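Local structure of cell division control protein 4 (Saccharomyces cerevisiae, 3V7D) at residues Leu76-Lys81 against Arg92-Glu97; Ile22-Phe27 against Arg50-Leu55; Ile334-Leu339 against Leu344-Gln349. The protein recognises phosphorylated target proteins, such as the CDK inhibitor SIC1, for an SCF ubiquitin ligase, which marks them for degradation by the proteasome. The protein carries 1 engineered substitution. All blocks are in the same frame, centred on the assembly; numbering follows the deposited sequence.

Contact 1: residues Leu76-Lys81 against Arg92-Glu97; sequences LKLSQK and RLSFLE
Leu78 and Ser94 are the nearest CA pair between the two segments, 7.8 Å apart, and the i to i+4 bonds Lys81 N to Lys77 O and Glu97 N to Leu93 O show that both segments are regular helix here. The contact is small, 123 Å² in all, and rests on two pairs. At the first, the forked end of Leu78 straddles a single carbon: CD1 lies 3.7 Å from Ser94 CB and CD2 of the same leucine 3.9 Å from it. CB of Leu78 is directed at the other helix, and CG anti to the carbonyl carbon (chi1 -74°) sets both methyls of the fork against Ser94 CB. Ser94 OG also makes a weak hydrogen bond with Asn98 OD1, one turn along its own helix. One turn further on, Lys81 and Glu97 approach from opposite directions, both chains extended beyond CG, and form a salt bridge of 3.3 Å between NZ of Lys81 and OE1 of Glu97. The second carboxylate oxygen is more distant, OE2 of Glu97 being 4.2 Å from Lys81 NZ, so the ammonium sits toward one oxygen. Helix 71-81 thus meets helix 87-106 through a buried apolar touch and an ion pair at the periphery; with Lys81 exposed, solvent probably screens the charges, leaving a modest electrostatic link beside a thin hydrophobic one.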
loop_
_atom_site.group_PDB
_atom_site.type_symbol
_atom_site.label_atom_id
_atom_site.label_comp_id
_atom_site.label_asym_id
_atom_site.label_seq_id
_atom_site.Cartn_x
_atom_site.Cartn_y
_atom_site.Cartn_z
ATOM N N LEU B 76 1.520 -1.193 15.279
ATOM C CA LEU B 76 2.345 -0.444 16.215
ATOM C C LEU B 76 2.040 1.052 16.154
ATOM O O LEU B 76 1.849 1.708 17.181
ATOM C CB LEU B 76 3.822 -0.680 15.909
ATOM C CG LEU B 76 4.773 -0.043 16.916
ATOM C CD1 LEU B 76 4.543 -0.634 18.298
ATOM C CD2 LEU B 76 6.197 -0.247 16.478
ATOM N N LYS B 77 2.003 1.584 14.937
ATOM C CA LYS B 77 1.642 2.977 14.708
ATOM C C LYS B 77 0.267 3.303 15.311
ATOM O O LYS B 77 0.070 4.367 15.908
ATOM C CB LYS B 77 1.655 3.267 13.207
ATOM C CG LYS B 77 1.398 4.713 12.835
ATOM C CD LYS B 77 1.568 4.930 11.332
ATOM C CE LYS B 77 0.264 5.356 10.650
ATOM N NZ LYS B 77 0.416 5.497 9.167
ATOM N N LEU B 78 -0.675 2.371 15.165
ATOM C CA LEU B 78 -2.014 2.525 15.737
ATOM C C LEU B 78 -2.003 2.497 17.271
ATOM O O LEU B 78 -2.771 3.207 17.924
ATOM C CB LEU B 78 -2.965 1.457 15.183
ATOM C CG LEU B 78 -3.412 1.670 13.734
ATOM C CD1 LEU B 78 -4.364 0.571 13.278
ATOM C CD2 LEU B 78 -4.058 3.042 13.578
ATOM N N SER B 79 -1.124 1.677 17.837
ATOM C CA SER B 79 -0.990 1.595 19.284
ATOM C C SER B 79 -0.436 2.897 19.852
ATOM O O SER B 79 -0.853 3.349 20.919
ATOM C CB SER B 79 -0.081 0.432 19.673
ATOM O OG SER B 79 0.068 0.369 21.078
ATOM N N GLN B 80 0.508 3.488 19.128
ATOM C CA GLN B 80 1.092 4.766 19.511
ATOM C C GLN B 80 0.038 5.869 19.458
ATOM O O GLN B 80 -0.006 6.741 20.323
ATOM C CB GLN B 80 2.268 5.116 18.588
ATOM C CG GLN B 80 3.444 4.140 18.664
ATOM C CD GLN B 80 4.533 4.433 17.639
ATOM O OE1 GLN B 80 4.317 5.168 16.673
ATOM N NE2 GLN B 80 5.712 3.858 17.849
ATOM N N LYS B 81 -0.813 5.816 18.440
ATOM C CA LYS B 81 -1.848 6.826 18.251
ATOM C C LYS B 81 -3.021 6.619 19.210
ATOM O O LYS B 81 -3.521 7.579 19.799
ATOM C CB LYS B 81 -2.339 6.820 16.800
ATOM C CG LYS B 81 -3.302 7.944 16.460
ATOM C CD LYS B 81 -3.722 7.883 14.998
ATOM C CE LYS B 81 -4.739 8.965 14.665
ATOM N NZ LYS B 81 -5.229 8.863 13.260
ATOM N N ARG B 92 -10.512 -0.975 13.354
ATOM C CA ARG B 92 -11.792 -0.476 12.867
ATOM C C ARG B 92 -11.729 1.034 12.634
ATOM O O ARG B 92 -12.152 1.524 11.589
ATOM C CB ARG B 92 -12.936 -0.830 13.830
ATOM C CG ARG B 92 -14.245 -0.080 13.538
ATOM C CD ARG B 92 -15.442 -0.680 14.283
ATOM N NE ARG B 92 -15.195 -0.807 15.715
ATOM C CZ ARG B 92 -15.489 0.134 16.606
ATOM N NH1 ARG B 92 -16.046 1.270 16.207
ATOM N NH2 ARG B 92 -15.225 -0.060 17.891
ATOM N N LEU B 93 -11.187 1.768 13.602
ATOM C CA LEU B 93 -11.064 3.219 13.465
ATOM C C LEU B 93 -10.149 3.600 12.299
ATOM O O LEU B 93 -10.426 4.547 11.562
ATOM C CB LEU B 93 -10.568 3.860 14.764
ATOM C CG LEU B 93 -11.516 3.824 15.975
ATOM C CD1 LEU B 93 -11.194 4.965 16.932
ATOM C CD2 LEU B 93 -12.992 3.855 15.573
ATOM N N SER B 94 -9.060 2.857 12.140
ATOM C CA SER B 94 -8.153 3.070 11.026
ATOM C C SER B 94 -8.895 2.844 9.715
ATOM O O SER B 94 -8.752 3.619 8.770
ATOM C CB SER B 94 -6.959 2.117 11.118
ATOM O OG SER B 94 -6.075 2.292 10.024
ATOM N N PHE B 95 -9.702 1.788 9.664
ATOM C CA PHE B 95 -10.389 1.456 8.427
ATOM C C PHE B 95 -11.394 2.534 8.044
ATOM O O PHE B 95 -11.472 2.940 6.882
ATOM C CB PHE B 95 -11.096 0.104 8.508
ATOM C CG PHE B 95 -11.826 -0.242 7.251
ATOM C CD1 PHE B 95 -11.170 -0.887 6.210
ATOM C CD2 PHE B 95 -13.157 0.112 7.087
ATOM C CE1 PHE B 95 -11.832 -1.182 5.043
ATOM C CE2 PHE B 95 -13.822 -0.180 5.922
ATOM C CZ PHE B 95 -13.160 -0.829 4.896
ATOM N N LEU B 96 -12.169 2.982 9.025
ATOM C CA LEU B 96 -13.208 3.976 8.786
ATOM C C LEU B 96 -12.611 5.292 8.305
ATOM O O LEU B 96 -13.137 5.918 7.387
ATOM C CB LEU B 96 -14.055 4.194 10.042
ATOM C CG LEU B 96 -14.982 3.027 10.401
ATOM C CD1 LEU B 96 -15.696 3.281 11.719
ATOM C CD2 LEU B 96 -15.987 2.781 9.282
ATOM N N GLU B 97 -11.510 5.701 8.922
ATOM C CA GLU B 97 -10.816 6.912 8.503
ATOM C C GLU B 97 -10.287 6.768 7.075
ATOM O O GLU B 97 -10.470 7.658 6.241
ATOM C CB GLU B 97 -9.677 7.259 9.471
ATOM C CG GLU B 97 -8.838 8.443 9.012
ATOM C CD GLU B 97 -7.899 8.968 10.088
ATOM O OE1 GLU B 97 -7.459 8.177 10.948
ATOM O OE2 GLU B 97 -7.604 10.182 10.071
#

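Contact 2: residues Ile22-Phe27 against Arg50-Leu55; sequences ISLKIF and RKSTSL
The phenyl ring of Phe27 meets Leu55 CD1 obliquely, and the closer touch is made at the base of the side chain, by Phe27 CB, 3.7 Å from Leu55 CD1. With CG anti to the carbonyl carbon (chi1 -70°), the ring itself is carried away from segment 50-55, and the phenylalanine side chain also packs on Ile15 and on Ser38 of helix 32-39. Leu55, whose side chain touches Ile35 of that same helix, therefore reaches the root of the aromatic side chain. The CA atoms of Phe27 and Leu55, 7.6 Å apart, are the nearest pair across the segments.

Leu24, one helical turn earlier, carries the other half. Its CD1 lies 3.5 Å from Ser52 OG and 3.6 Å from Ser52 CB, while CD2 of Leu24 rests 3.8 Å from Ser52 CB and 4.0 Å from Ser54 OG. Within the two segments CD1 meets Ser52, while CD2 touches both Ser52 and Ser54. No hydrogen bond joins the segments, so these contacts are van der Waals in kind. With Leu24 cut back to an alanine, the fork that meets Ser52 and Ser54 is gone, and a gap would probably open there, leaving Phe27 with Leu55 as the main tie.

Helix 20-27 is in this way packed against the start of helix 53-62, across 22 mostly helical intervening residues. Such packing of sequence-distant helices builds the compact helical core of the F-box, the domain through which F-box proteins bind Skp1.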
loop_
_atom_site.group_PDB
_atom_site.type_symbol
_atom_site.label_atom_id
_atom_site.label_comp_id
_atom_site.label_asym_id
_atom_site.label_seq_id
_atom_site.Cartn_x
_atom_site.Cartn_y
_atom_site.Cartn_z
ATOM N N ILE B 22 -18.220 -19.314 13.121
ATOM C CA ILE B 22 -19.183 -19.377 12.028
ATOM C C ILE B 22 -19.867 -18.033 11.778
ATOM O O ILE B 22 -20.053 -17.627 10.629
ATOM C CB ILE B 22 -20.227 -20.484 12.261
ATOM C CG1 ILE B 22 -19.530 -21.841 12.345
ATOM C CG2 ILE B 22 -21.270 -20.485 11.146
ATOM C CD1 ILE B 22 -20.481 -23.005 12.478
ATOM N N SER B 23 -20.232 -17.335 12.848
ATOM C CA SER B 23 -20.819 -16.009 12.699
ATOM C C SER B 23 -19.776 -15.064 12.118
ATOM O O SER B 23 -20.104 -14.121 11.400
ATOM C CB SER B 23 -21.327 -15.479 14.039
ATOM O OG SER B 23 -22.469 -16.199 14.471
ATOM N N LEU B 24 -18.512 -15.337 12.427
ATOM C CA LEU B 24 -17.407 -14.549 11.905
ATOM C C LEU B 24 -17.302 -14.740 10.396
ATOM O O LEU B 24 -17.041 -13.800 9.647
ATOM C CB LEU B 24 -16.101 -14.979 12.565
ATOM C CG LEU B 24 -15.123 -13.833 12.774
ATOM C CD1 LEU B 24 -15.713 -12.872 13.794
ATOM C CD2 LEU B 24 -13.764 -14.350 13.215
ATOM N N LYS B 25 -17.507 -15.978 9.968
ATOM C CA LYS B 25 -17.503 -16.327 8.556
ATOM C C LYS B 25 -18.580 -15.539 7.803
ATOM O O LYS B 25 -18.385 -15.121 6.660
ATOM C CB LYS B 25 -17.724 -17.832 8.412
ATOM C CG LYS B 25 -17.537 -18.373 7.014
ATOM C CD LYS B 25 -17.592 -19.900 6.995
ATOM C CE LYS B 25 -16.509 -20.525 7.869
ATOM N NZ LYS B 25 -15.693 -21.517 7.111
ATOM N N ILE B 26 -19.712 -15.325 8.463
ATOM C CA ILE B 26 -20.829 -14.593 7.876
ATOM C C ILE B 26 -20.467 -13.125 7.652
ATOM O O ILE B 26 -20.760 -12.550 6.596
ATOM C CB ILE B 26 -22.096 -14.712 8.759
ATOM C CG1 ILE B 26 -22.592 -16.163 8.787
ATOM C CG2 ILE B 26 -23.203 -13.802 8.252
ATOM C CD1 ILE B 26 -23.752 -16.412 9.744
ATOM N N PHE B 27 -19.813 -12.523 8.642
ATOM C CA PHE B 27 -19.413 -11.125 8.536
ATOM C C PHE B 27 -18.327 -10.902 7.484
ATOM O O PHE B 27 -18.269 -9.841 6.867
ATOM C CB PHE B 27 -18.975 -10.576 9.897
ATOM C CG PHE B 27 -20.107 -10.406 10.868
ATOM C CD1 PHE B 27 -21.154 -9.539 10.586
ATOM C CD2 PHE B 27 -20.122 -11.101 12.065
ATOM C CE1 PHE B 27 -22.201 -9.374 11.476
ATOM C CE2 PHE B 27 -21.165 -10.943 12.962
ATOM C CZ PHE B 27 -22.205 -10.079 12.667
ATOM N N ARG B 50 -16.614 -6.619 17.363
ATOM C CA ARG B 50 -15.437 -5.939 17.894
ATOM C C ARG B 50 -14.456 -6.910 18.547
ATOM O O ARG B 50 -13.463 -6.501 19.137
ATOM C CB ARG B 50 -15.858 -4.849 18.879
ATOM C CG ARG B 50 -16.715 -3.772 18.230
ATOM C CD ARG B 50 -17.328 -2.851 19.263
ATOM N NE ARG B 50 -16.315 -2.153 20.042
ATOM C CZ ARG B 50 -16.568 -1.486 21.164
ATOM N NH1 ARG B 50 -17.806 -1.433 21.640
ATOM N NH2 ARG B 50 -15.583 -0.879 21.813
ATOM N N LYS B 51 -14.738 -8.199 18.415
ATOM C CA LYS B 51 -13.930 -9.239 19.029
ATOM C C LYS B 51 -12.811 -9.683 18.091
ATOM O O LYS B 51 -11.716 -10.019 18.534
ATOM C CB LYS B 51 -14.823 -10.434 19.352
ATOM C CG LYS B 51 -14.636 -11.060 20.713
ATOM C CD LYS B 51 -15.638 -12.205 20.862
ATOM C CE LYS B 51 -15.532 -12.913 22.201
ATOM N NZ LYS B 51 -16.137 -12.122 23.308
ATOM N N SER B 52 -13.084 -9.688 16.791
ATOM C CA SER B 52 -12.130 -10.245 15.836
ATOM C C SER B 52 -11.178 -9.205 15.265
ATOM O O SER B 52 -11.592 -8.129 14.841
ATOM C CB SER B 52 -12.857 -10.953 14.693
ATOM O OG SER B 52 -13.713 -10.051 14.020
ATOM N N THR B 53 -9.896 -9.546 15.263
ATOM C CA THR B 53 -8.887 -8.746 14.597
ATOM C C THR B 53 -8.971 -9.017 13.104
ATOM O O THR B 53 -8.950 -8.093 12.290
ATOM C CB THR B 53 -7.474 -9.111 15.103
ATOM O OG1 THR B 53 -7.290 -8.583 16.422
ATOM C CG2 THR B 53 -6.401 -8.544 14.184
ATOM N N SER B 54 -9.094 -10.296 12.759
ATOM C CA SER B 54 -9.040 -10.744 11.373
ATOM C C SER B 54 -10.069 -10.055 10.482
ATOM O O SER B 54 -9.781 -9.734 9.331
ATOM C CB SER B 54 -9.183 -12.268 11.286
ATOM O OG SER B 54 -10.458 -12.696 11.735
ATOM N N LEU B 55 -11.260 -9.819 11.018
ATOM C CA LEU B 55 -12.315 -9.153 10.262
ATOM C C LEU B 55 -11.834 -7.812 9.717
ATOM O O LEU B 55 -11.998 -7.519 8.535
ATOM C CB LEU B 55 -13.548 -8.953 11.143
ATOM C CG LEU B 55 -14.847 -8.429 10.530
ATOM C CD1 LEU B 55 -16.016 -8.937 11.343
ATOM C CD2 LEU B 55 -14.871 -6.910 10.485
#

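Contact 3: residues Ile334-Leu339 against Leu344-Gln349; sequences IRIWDL and LMYTLQ. Engineered in segment 344-349: Leu344 (natural residue Cys).
Ile334-Asp338 and Leu344-Leu348 form the antiparallel hairpin at the outer side of a four-stranded WD40 propeller blade, their axes 4.4 Å apart at 162°. The tight part is the backbone ladder together with the buried side chains of Ile334, Ile336 and Leu348 on one face. Ile334 and Leu348 are a hydrogen-bonded pair: Leu348 N gives a nearly straight bond to Ile334 O (2.7 Å, 177°), and Ile334 N returns one to Leu348 O. Their side chains cross obliquely with CB atoms 3.9 Å apart. Ile334 and Leu348 also pack on Trp377 of strand 373-378, which places this face against the following sheet. Tyr346 shares the face of Ile336, its CB against Ile336 CG1, but is exposed.

Strand 343-348 is outermost in its sheet, and the looser part lies along it, where Leu344 and Thr347 are exposed too. On the face opposite Ile336, the extended Arg335 passes Leu344 at about a right angle. CD2 of Leu344, an engineered residue that is naturally cysteine, lies over one guanidinium face, 3.7 Å from Arg335 NH1; Thr347, alongside Arg335 and pointing the same way, brings OG1 over that same face. Trp337, buried, touches Leu344 with its ring (CZ3 to CB 4.2 Å), and its NE1 is hydrogen-bonded to Ser327 OG.

Between Ile336 and Trp337 the register slips by one residue. Met345 and Tyr346 both sit opposite Ile336, the definition of a classic beta bulge. Met345, its CG anti to the carbonyl carbon (chi1 -63°), lays CG 3.6 Å from Asp338 CB, with SD against Ile336 CG2. Ile336 O accepts two amide hydrogens, from Met345 N at 2.7 Å and, less closely, from Tyr346 N at 3.2 Å.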
loop_
_atom_site.group_PDB
_atom_site.type_symbol
_atom_site.label_atom_id
_atom_site.label_comp_id
_atom_site.label_asym_id
_atom_site.label_seq_id
_atom_site.Cartn_x
_atom_site.Cartn_y
_atom_site.Cartn_z
ATOM N N ILE B 334 12.398 -0.889 -20.040
ATOM C CA ILE B 334 12.515 -1.136 -18.613
ATOM C C ILE B 334 12.996 -2.566 -18.429
ATOM O O ILE B 334 12.451 -3.488 -19.036
ATOM C CB ILE B 334 11.165 -0.996 -17.908
ATOM C CG1 ILE B 334 10.612 0.418 -18.093
ATOM C CG2 ILE B 334 11.301 -1.327 -16.435
ATOM C CD1 ILE B 334 9.118 0.514 -17.868
ATOM N N ARG B 335 14.016 -2.758 -17.601
ATOM C CA ARG B 335 14.529 -4.104 -17.368
ATOM C C ARG B 335 14.335 -4.567 -15.933
ATOM O O ARG B 335 14.490 -3.796 -14.991
ATOM C CB ARG B 335 16.003 -4.215 -17.773
ATOM C CG ARG B 335 16.213 -4.216 -19.276
ATOM C CD ARG B 335 17.658 -4.460 -19.644
ATOM N NE ARG B 335 17.784 -4.832 -21.048
ATOM C CZ ARG B 335 18.657 -5.724 -21.506
ATOM N NH1 ARG B 335 19.482 -6.337 -20.668
ATOM N NH2 ARG B 335 18.705 -6.006 -22.800
ATOM N N ILE B 336 13.991 -5.841 -15.788
ATOM C CA ILE B 336 13.845 -6.465 -14.485
ATOM C C ILE B 336 14.994 -7.444 -14.306
ATOM O O ILE B 336 15.219 -8.304 -15.155
ATOM C CB ILE B 336 12.515 -7.233 -14.388
ATOM C CG1 ILE B 336 11.345 -6.335 -14.811
ATOM C CG2 ILE B 336 12.317 -7.785 -12.981
ATOM C CD1 ILE B 336 11.138 -5.130 -13.918
ATOM N N TRP B 337 15.724 -7.310 -13.205
ATOM C CA TRP B 337 16.898 -8.139 -12.966
ATOM C C TRP B 337 16.727 -8.989 -11.709
ATOM O O TRP B 337 16.153 -8.535 -10.720
ATOM C CB TRP B 337 18.147 -7.265 -12.810
ATOM C CG TRP B 337 18.342 -6.227 -13.877
ATOM C CD1 TRP B 337 17.727 -5.011 -13.961
ATOM C CD2 TRP B 337 19.243 -6.298 -14.990
ATOM N NE1 TRP B 337 18.177 -4.327 -15.066
ATOM C CE2 TRP B 337 19.108 -5.094 -15.712
ATOM C CE3 TRP B 337 20.143 -7.264 -15.447
ATOM C CZ2 TRP B 337 19.843 -4.833 -16.870
ATOM C CZ3 TRP B 337 20.871 -7.003 -16.598
ATOM C CH2 TRP B 337 20.717 -5.797 -17.295
ATOM N N ASP B 338 17.242 -10.214 -11.747
ATOM C CA ASP B 338 17.228 -11.099 -10.586
ATOM C C ASP B 338 18.487 -10.861 -9.763
ATOM O O ASP B 338 19.587 -11.196 -10.199
ATOM C CB ASP B 338 17.170 -12.562 -11.042
ATOM C CG ASP B 338 16.913 -13.535 -9.896
ATOM O OD1 ASP B 338 17.223 -13.207 -8.731
ATOM O OD2 ASP B 338 16.397 -14.640 -10.168
ATOM N N LEU B 339 18.333 -10.295 -8.569
ATOM C CA LEU B 339 19.497 -9.966 -7.748
ATOM C C LEU B 339 20.003 -11.141 -6.913
ATOM O O LEU B 339 20.816 -10.961 -6.003
ATOM C CB LEU B 339 19.222 -8.760 -6.851
ATOM C CG LEU B 339 19.037 -7.413 -7.557
ATOM C CD1 LEU B 339 19.480 -6.266 -6.648
ATOM C CD2 LEU B 339 19.773 -7.374 -8.891
ATOM N N LEU B 344 19.293 -11.057 -16.074
ATOM C CA LEU B 344 18.131 -10.397 -16.652
ATOM C C LEU B 344 16.921 -11.316 -16.531
ATOM O O LEU B 344 17.011 -12.512 -16.808
ATOM C CB LEU B 344 18.387 -10.062 -18.126
ATOM C CG LEU B 344 17.220 -9.476 -18.934
ATOM C CD1 LEU B 344 16.849 -8.081 -18.433
ATOM C CD2 LEU B 344 17.546 -9.445 -20.428
ATOM N N MET B 345 15.793 -10.759 -16.103
ATOM C CA MET B 345 14.552 -11.521 -16.043
ATOM C C MET B 345 13.641 -11.121 -17.192
ATOM O O MET B 345 13.276 -11.953 -18.023
ATOM C CB MET B 345 13.833 -11.287 -14.716
ATOM C CG MET B 345 14.605 -11.744 -13.497
ATOM S SD MET B 345 13.754 -11.295 -11.971
ATOM C CE MET B 345 12.190 -12.137 -12.209
ATOM N N TYR B 346 13.284 -9.840 -17.240
ATOM C CA TYR B 346 12.352 -9.341 -18.245
ATOM C C TYR B 346 12.775 -8.002 -18.846
ATOM O O TYR B 346 13.417 -7.180 -18.187
ATOM C CB TYR B 346 10.958 -9.181 -17.634
ATOM C CG TYR B 346 10.434 -10.414 -16.936
ATOM C CD1 TYR B 346 10.192 -11.583 -17.640
ATOM C CD2 TYR B 346 10.170 -10.402 -15.572
ATOM C CE1 TYR B 346 9.705 -12.713 -17.004
ATOM C CE2 TYR B 346 9.683 -11.526 -14.927
ATOM C CZ TYR B 346 9.451 -12.679 -15.648
ATOM O OH TYR B 346 8.966 -13.798 -15.010
ATOM N N THR B 347 12.409 -7.796 -20.107
ATOM C CA THR B 347 12.478 -6.478 -20.713
ATOM C C THR B 347 11.057 -6.028 -21.022
ATOM O O THR B 347 10.315 -6.715 -21.731
ATOM C CB THR B 347 13.316 -6.461 -22.006
ATOM O OG1 THR B 347 14.620 -6.994 -21.748
ATOM C CG2 THR B 347 13.455 -5.034 -22.521
ATOM N N LEU B 348 10.675 -4.884 -20.471
ATOM C CA LEU B 348 9.339 -4.345 -20.669
ATOM C C LEU B 348 9.408 -3.237 -21.708
ATOM O O LEU B 348 10.207 -2.310 -21.584
ATOM C CB LEU B 348 8.793 -3.784 -19.356
ATOM C CG LEU B 348 8.952 -4.658 -18.109
ATOM C CD1 LEU B 348 8.344 -3.976 -16.889
ATOM C CD2 LEU B 348 8.322 -6.020 -18.336
ATOM N N GLN B 349 8.571 -3.342 -22.733
ATOM C CA GLN B 349 8.539 -2.358 -23.804
ATOM C C GLN B 349 7.149 -1.731 -23.889
ATOM O O GLN B 349 6.262 -2.270 -24.545
ATOM C CB GLN B 349 8.905 -3.022 -25.135
ATOM C CG GLN B 349 9.094 -2.052 -26.288
ATOM C CD GLN B 349 10.256 -1.104 -26.063
ATOM O OE1 GLN B 349 11.421 -1.501 -26.140
ATOM N NE2 GLN B 349 9.946 0.157 -25.779
#

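In the fold
Contacts 1 and 2 belong to the helical N-terminal part of the chain, whereas contact 3 lies in the WD40 propeller, its centre about 38 Å from that of contact 1 and about 42 Å from that of contact 2. Contact 2 is the most buried, is made without a hydrogen bond between its segments, and lies within the F-box. Contact 1 is partly buried and adds an ion pair at its exposed margin. The two adjoin where Arg50 and Arg92 come close, both arginines also forming salt bridges with Asp89. Contact 3, also partly buried, differs in kind: main-chain hydrogen bonds join neighbouring strands, with apolar packing mainly on the face of Ile334, Ile336 and Leu348 and an exposed outer strand.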